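Local coordinates for protein trilobed Protease (Pyrococcus furiosus, PDB 2GOP) that probably acts as a protease, with a seven-bladed beta-propeller domain that may control how peptide substrates reach its catalytic part, at residues R180-V185 / I204-K209; D310-Y315 / T328-E333. One frame throughout, in Å; residues are numbered along the deposited sequence.

Interaction 1 of 2, residues R180-V185 / I204-K209; sequences RDKIVV and IWEDGK
The two middle strands of a propeller blade meet here as an antiparallel hairpin, with Ile183 and Trp205 forming the hydrogen-bonded pair. Ile183 N gives a nearly straight bond to Trp205 O (2.9 Å, 170°), and Trp205 N returns a more bent one to Ile183 O (2.7 Å, 142°). Val184 and Ile204 make the next, non-hydrogen-bonded pair, with Val184 CG2 3.8 Å from Ile204 CD1. Ile183 and Val185 flank Trp205 on the other face of the sheet, where its ring also stacks with Phe168 of the strand 163-171. Where strand 182-188 begins, a water donates to both Asp181 O and Trp205 O, bridging the segments beyond their paired residues. Lys182, its CG anti to the carbonyl carbon (chi1 -60°) and its chain extended, lays CD 3.6 Å from Ile204 CG1 and passes Glu206 at about a right angle. Its NZ stops 4.5 Å from Glu206 OE1, too far for a salt bridge. An alanine here would probably uncover Ile204 CG1 and leave the Glu206 carboxylate without its nearby positive charge. Beyond Glu206, a type I' turn leads into the outer strand, completing the four-stranded antiparallel meander typical of a beta-propeller blade.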
loop_
_atom_site.group_PDB
_atom_site.type_symbol
_atom_site.label_atom_id
_atom_site.label_comp_id
_atom_site.label_asym_id
_atom_site.label_seq_id
_atom_site.Cartn_x
_atom_site.Cartn_y
_atom_site.Cartn_z
ATOM N N ARG A 180 -26.163 5.139 -6.593
ATOM C CA ARG A 180 -27.559 5.470 -6.272
ATOM C C ARG A 180 -27.997 4.714 -5.007
ATOM O O ARG A 180 -27.388 4.932 -3.969
ATOM C CB ARG A 180 -28.471 5.300 -7.481
ATOM C CG ARG A 180 -28.104 6.277 -8.620
ATOM C CD ARG A 180 -29.301 6.684 -9.455
ATOM N NE ARG A 180 -28.969 7.633 -10.529
ATOM C CZ ARG A 180 -28.786 8.949 -10.371
ATOM N NH1 ARG A 180 -28.875 9.517 -9.174
ATOM N NH2 ARG A 180 -28.504 9.711 -11.423
ATOM N N ASP A 181 -29.001 3.836 -5.075
ATOM C CA ASP A 181 -29.426 3.088 -3.887
ATOM C C ASP A 181 -28.761 1.722 -3.749
ATOM O O ASP A 181 -29.058 0.973 -2.811
ATOM C CB ASP A 181 -30.946 2.949 -3.859
ATOM C CG ASP A 181 -31.636 4.195 -3.326
ATOM O OD1 ASP A 181 -31.042 4.928 -2.482
ATOM O OD2 ASP A 181 -32.773 4.438 -3.758
ATOM N N LYS A 182 -27.850 1.403 -4.666
ATOM C CA LYS A 182 -27.103 0.163 -4.597
ATOM C C LYS A 182 -25.717 0.417 -4.024
ATOM O O LYS A 182 -25.259 1.549 -3.931
ATOM C CB LYS A 182 -26.993 -0.472 -5.980
ATOM C CG LYS A 182 -28.315 -0.805 -6.615
ATOM C CD LYS A 182 -28.144 -1.708 -7.826
ATOM C CE LYS A 182 -29.450 -1.857 -8.612
ATOM N NZ LYS A 182 -29.353 -2.832 -9.735
ATOM N N ILE A 183 -25.051 -0.655 -3.626
ATOM C CA ILE A 183 -23.692 -0.561 -3.141
ATOM C C ILE A 183 -22.797 -1.366 -4.077
ATOM O O ILE A 183 -23.078 -2.533 -4.396
ATOM C CB ILE A 183 -23.558 -1.060 -1.682
ATOM C CG1 ILE A 183 -24.418 -0.192 -0.745
ATOM C CG2 ILE A 183 -22.115 -0.987 -1.226
ATOM C CD1 ILE A 183 -24.844 -0.918 0.503
ATOM N N VAL A 184 -21.732 -0.721 -4.536
ATOM C CA VAL A 184 -20.731 -1.385 -5.364
ATOM C C VAL A 184 -19.639 -1.872 -4.424
ATOM O O VAL A 184 -19.073 -1.083 -3.685
ATOM C CB VAL A 184 -20.154 -0.415 -6.396
ATOM C CG1 VAL A 184 -18.957 -1.041 -7.142
ATOM C CG2 VAL A 184 -21.268 0.018 -7.355
ATOM N N VAL A 185 -19.353 -3.165 -4.471
ATOM C CA VAL A 185 -18.488 -3.803 -3.493
ATOM C C VAL A 185 -17.267 -4.408 -4.165
ATOM O O VAL A 185 -17.396 -5.238 -5.070
ATOM C CB VAL A 185 -19.242 -4.891 -2.725
ATOM C CG1 VAL A 185 -18.333 -5.563 -1.694
ATOM C CG2 VAL A 185 -20.476 -4.291 -2.038
ATOM N N ILE A 204 -22.333 -5.641 -7.375
ATOM C CA ILE A 204 -23.295 -4.617 -7.011
ATOM C C ILE A 204 -24.364 -5.265 -6.120
ATOM O O ILE A 204 -24.862 -6.357 -6.415
ATOM C CB ILE A 204 -23.875 -3.876 -8.255
ATOM C CG1 ILE A 204 -24.616 -2.605 -7.808
ATOM C CG2 ILE A 204 -24.771 -4.811 -9.083
ATOM C CD1 ILE A 204 -24.513 -1.427 -8.788
ATOM N N TRP A 205 -24.689 -4.580 -5.027
ATOM C CA TRP A 205 -25.405 -5.160 -3.914
ATOM C C TRP A 205 -26.658 -4.346 -3.613
ATOM O O TRP A 205 -26.615 -3.116 -3.593
ATOM C CB TRP A 205 -24.476 -5.171 -2.691
ATOM C CG TRP A 205 -24.940 -6.020 -1.528
ATOM C CD1 TRP A 205 -24.534 -7.293 -1.232
ATOM C CD2 TRP A 205 -25.863 -5.644 -0.495
ATOM N NE1 TRP A 205 -25.156 -7.733 -0.088
ATOM C CE2 TRP A 205 -25.981 -6.745 0.382
ATOM C CE3 TRP A 205 -26.614 -4.493 -0.234
ATOM C CZ2 TRP A 205 -26.810 -6.727 1.505
ATOM C CZ3 TRP A 205 -27.443 -4.472 0.881
ATOM C CH2 TRP A 205 -27.530 -5.583 1.742
ATOM N N GLU A 206 -27.773 -5.031 -3.391
ATOM C CA GLU A 206 -28.984 -4.378 -2.917
ATOM C C GLU A 206 -29.919 -5.376 -2.241
ATOM O O GLU A 206 -30.119 -6.485 -2.740
ATOM C CB GLU A 206 -29.718 -3.659 -4.058
ATOM C CG GLU A 206 -30.865 -2.770 -3.562
ATOM C CD GLU A 206 -31.510 -1.928 -4.664
ATOM O OE1 GLU A 206 -31.455 -2.338 -5.838
ATOM O OE2 GLU A 206 -32.093 -0.864 -4.340
ATOM N N ASP A 207 -30.459 -4.980 -1.086
ATOM C CA ASP A 207 -31.487 -5.753 -0.390
ATOM C C ASP A 207 -31.093 -7.216 -0.183
ATOM O O ASP A 207 -31.891 -8.123 -0.426
ATOM C CB ASP A 207 -32.813 -5.666 -1.152
ATOM C CG ASP A 207 -33.980 -6.287 -0.380
ATOM O OD1 ASP A 207 -34.207 -5.908 0.793
ATOM O OD2 ASP A 207 -34.672 -7.159 -0.952
ATOM N N GLY A 208 -29.849 -7.434 0.231
ATOM C CA GLY A 208 -29.361 -8.766 0.580
ATOM C C GLY A 208 -28.890 -9.619 -0.584
ATOM O O GLY A 208 -28.408 -10.733 -0.375
ATOM N N LYS A 209 -29.032 -9.114 -1.807
ATOM C CA LYS A 209 -28.656 -9.863 -3.006
ATOM C C LYS A 209 -27.597 -9.072 -3.757
ATOM O O LYS A 209 -27.505 -7.853 -3.615
ATOM C CB LYS A 209 -29.873 -10.121 -3.891
ATOM C CG LYS A 209 -30.983 -10.943 -3.178
ATOM C CD LYS A 209 -32.389 -10.464 -3.527
ATOM C CE LYS A 209 -33.043 -11.331 -4.603
ATOM N NZ LYS A 209 -34.139 -10.609 -5.332
HETATM O O HOH W 1 -27.922 -1.320 -1.511
#

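Interaction 2 of 2, residues D310-Y315 / T328-E333; sequences DEIVVY and TWDGEE
Tyr315 and Trp329 bring two flat groups together without stacking: the Tyr315 ring turns its edge to the CB of Trp329, with CE2 3.7 Å away; Val313 CG1 lies in plane on that CD2/CE2 side and Glu333 OE2 at the hydroxyl end, toward CE1. One face of the Trp329 ring is covered by its own turn, Gly331 N sitting 3.3 Å above the plane over the ring centre and Glu332 N nearer the rim. Tyr315 CG stands between the backbone N and the carbonyl carbon (chi1 50°), which swings the ring across to the partner strand. Its OH donates to Glu333 OE2, a hydrogen bond whose modelled 2.4 Å is doubtfully short, and the ring and carboxylate planes are 53° apart. Glu333 OE1 has a second partner in a salt bridge with Lys317. Between the backbones, Val313 N bonds to Trp329 O (3.0 Å) and Trp329 N to Val313 O (2.8 Å). On the other face Val314 and Thr328 form the non-hydrogen-bonded pair. Near the strand ends, Ile312 CD1 presses on Asp330 CB at 3.4 Å, and Asp330 OD1 accepts from Glu332 N in an Asx turn. The hairpin occupies the middle of the last blade: Val314 and Ile312 pack on strand 16-23 of the first blade, Trp329 and Tyr315 touch Ile297 and Ala298 just past strand 294-296, and strands 303-309 and 333-335 flank it.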
loop_
_atom_site.group_PDB
_atom_site.type_symbol
_atom_site.label_atom_id
_atom_site.label_comp_id
_atom_site.label_asym_id
_atom_site.label_seq_id
_atom_site.Cartn_x
_atom_site.Cartn_y
_atom_site.Cartn_z
ATOM N N ASP A 310 -18.458 19.664 -4.822
ATOM C CA ASP A 310 -19.908 19.593 -4.982
ATOM C C ASP A 310 -20.309 20.757 -5.892
ATOM O O ASP A 310 -20.132 20.654 -7.107
ATOM C CB ASP A 310 -20.618 19.583 -3.616
ATOM C CG ASP A 310 -22.133 19.392 -3.728
ATOM O OD1 ASP A 310 -22.589 18.519 -4.495
ATOM O OD2 ASP A 310 -22.871 20.120 -3.034
ATOM N N GLU A 311 -20.796 21.864 -5.337
ATOM C CA GLU A 311 -21.066 23.060 -6.145
ATOM C C GLU A 311 -19.770 23.810 -6.409
ATOM O O GLU A 311 -19.620 24.481 -7.437
ATOM C CB GLU A 311 -22.058 23.988 -5.439
ATOM C CG GLU A 311 -23.475 23.438 -5.392
ATOM C CD GLU A 311 -24.412 24.300 -4.568
ATOM O OE1 GLU A 311 -25.609 23.946 -4.477
ATOM O OE2 GLU A 311 -23.950 25.322 -4.003
ATOM N N ILE A 312 -18.844 23.662 -5.464
ATOM C CA ILE A 312 -17.552 24.321 -5.460
ATOM C C ILE A 312 -16.470 23.254 -5.263
ATOM O O ILE A 312 -16.760 22.167 -4.785
ATOM C CB ILE A 312 -17.518 25.364 -4.302
ATOM C CG1 ILE A 312 -16.861 26.662 -4.758
ATOM C CG2 ILE A 312 -16.893 24.794 -3.018
ATOM C CD1 ILE A 312 -17.844 27.571 -5.489
ATOM N N VAL A 313 -15.232 23.548 -5.645
ATOM C CA VAL A 313 -14.114 22.657 -5.320
ATOM C C VAL A 313 -13.414 23.171 -4.070
ATOM O O VAL A 313 -13.219 24.369 -3.933
ATOM C CB VAL A 313 -13.076 22.545 -6.459
ATOM C CG1 VAL A 313 -11.949 21.582 -6.042
ATOM C CG2 VAL A 313 -13.741 22.082 -7.748
ATOM N N VAL A 314 -13.059 22.255 -3.169
ATOM C CA VAL A 314 -12.334 22.593 -1.941
ATOM C C VAL A 314 -11.129 21.679 -1.811
ATOM O O VAL A 314 -11.194 20.498 -2.150
ATOM C CB VAL A 314 -13.225 22.454 -0.669
ATOM C CG1 VAL A 314 -13.405 20.989 -0.263
ATOM C CG2 VAL A 314 -12.638 23.251 0.490
ATOM N N TYR A 315 -10.024 22.220 -1.330
ATOM C CA TYR A 315 -8.832 21.406 -1.158
ATOM C C TYR A 315 -7.916 21.979 -0.102
ATOM O O TYR A 315 -7.980 23.181 0.217
ATOM C CB TYR A 315 -8.087 21.243 -2.492
ATOM C CG TYR A 315 -7.826 22.544 -3.246
ATOM C CD1 TYR A 315 -6.714 23.337 -2.967
ATOM C CD2 TYR A 315 -8.679 22.958 -4.258
ATOM C CE1 TYR A 315 -6.472 24.516 -3.677
ATOM C CE2 TYR A 315 -8.444 24.128 -4.975
ATOM C CZ TYR A 315 -7.349 24.902 -4.675
ATOM O OH TYR A 315 -7.152 26.059 -5.386
ATOM N N THR A 328 -10.713 27.249 -1.708
ATOM C CA THR A 328 -11.797 26.872 -2.615
ATOM C C THR A 328 -11.446 27.264 -4.043
ATOM O O THR A 328 -10.532 28.050 -4.288
ATOM C CB THR A 328 -13.171 27.500 -2.234
ATOM O OG1 THR A 328 -13.062 28.924 -2.158
ATOM C CG2 THR A 328 -13.687 26.948 -0.897
ATOM N N TRP A 329 -12.177 26.695 -4.991
ATOM C CA TRP A 329 -11.965 27.017 -6.383
ATOM C C TRP A 329 -13.296 26.930 -7.138
ATOM O O TRP A 329 -13.967 25.898 -7.111
ATOM C CB TRP A 329 -10.901 26.084 -6.962
ATOM C CG TRP A 329 -10.405 26.499 -8.282
ATOM C CD1 TRP A 329 -9.353 27.332 -8.546
ATOM C CD2 TRP A 329 -10.937 26.107 -9.539
ATOM N NE1 TRP A 329 -9.201 27.483 -9.903
ATOM C CE2 TRP A 329 -10.164 26.742 -10.537
ATOM C CE3 TRP A 329 -12.004 25.288 -9.926
ATOM C CZ2 TRP A 329 -10.415 26.574 -11.893
ATOM C CZ3 TRP A 329 -12.253 25.124 -11.283
ATOM C CH2 TRP A 329 -11.462 25.763 -12.246
ATOM N N ASP A 330 -13.683 28.046 -7.761
ATOM C CA ASP A 330 -14.905 28.133 -8.565
ATOM C C ASP A 330 -14.610 28.658 -9.975
ATOM O O ASP A 330 -15.468 29.266 -10.613
ATOM C CB ASP A 330 -15.921 29.050 -7.870
ATOM C CG ASP A 330 -15.465 30.513 -7.796
ATOM O OD1 ASP A 330 -14.299 30.820 -8.125
ATOM O OD2 ASP A 330 -16.283 31.363 -7.394
ATOM N N GLY A 331 -13.394 28.406 -10.449
ATOM C CA GLY A 331 -12.835 29.097 -11.610
ATOM C C GLY A 331 -11.694 29.988 -11.150
ATOM O O GLY A 331 -10.800 30.332 -11.930
ATOM N N GLU A 332 -11.743 30.348 -9.868
ATOM C CA GLU A 332 -10.759 31.206 -9.219
ATOM C C GLU A 332 -10.418 30.618 -7.846
ATOM O O GLU A 332 -11.295 30.083 -7.173
ATOM C CB GLU A 332 -11.362 32.602 -9.033
ATOM C CG GLU A 332 -10.444 33.637 -8.387
ATOM C CD GLU A 332 -9.889 34.638 -9.380
ATOM O OE1 GLU A 332 -9.456 34.217 -10.479
ATOM O OE2 GLU A 332 -9.884 35.846 -9.056
ATOM N N GLU A 333 -9.161 30.742 -7.425
ATOM C CA GLU A 333 -8.759 30.289 -6.090
ATOM C C GLU A 333 -9.047 31.368 -5.054
ATOM O O GLU A 333 -8.841 32.550 -5.309
ATOM C CB GLU A 333 -7.275 29.916 -6.043
ATOM C CG GLU A 333 -6.843 29.278 -4.721
ATOM C CD GLU A 333 -5.425 28.727 -4.761
ATOM O OE1 GLU A 333 -4.480 29.522 -4.597
ATOM O OE2 GLU A 333 -5.247 27.497 -4.932
#

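Overall arrangement
Interactions 1 and 2 illustrate one design used twice: each joins the second and third strands of a four-stranded blade, and each pairs a tryptophan with a branched aliphatic residue. They hold different blades, the fourth and the seventh, with centres 31 Å apart and no direct touch. Both are partly buried, apolar against neighbouring blades. Their polar parts differ. In 180-185/204-209 a water and a lysine-glutamate approach lie at the ends of the paired strands, whereas in 310-315/328-333 a tyrosine-glutamate hydrogen bond, modelled doubtfully short, reaches past strand 325-329 to strand 333-335. Interaction 2 also lies at the seam where the last blade meets the first, which in this open-Velcro propeller is closed without strand exchange.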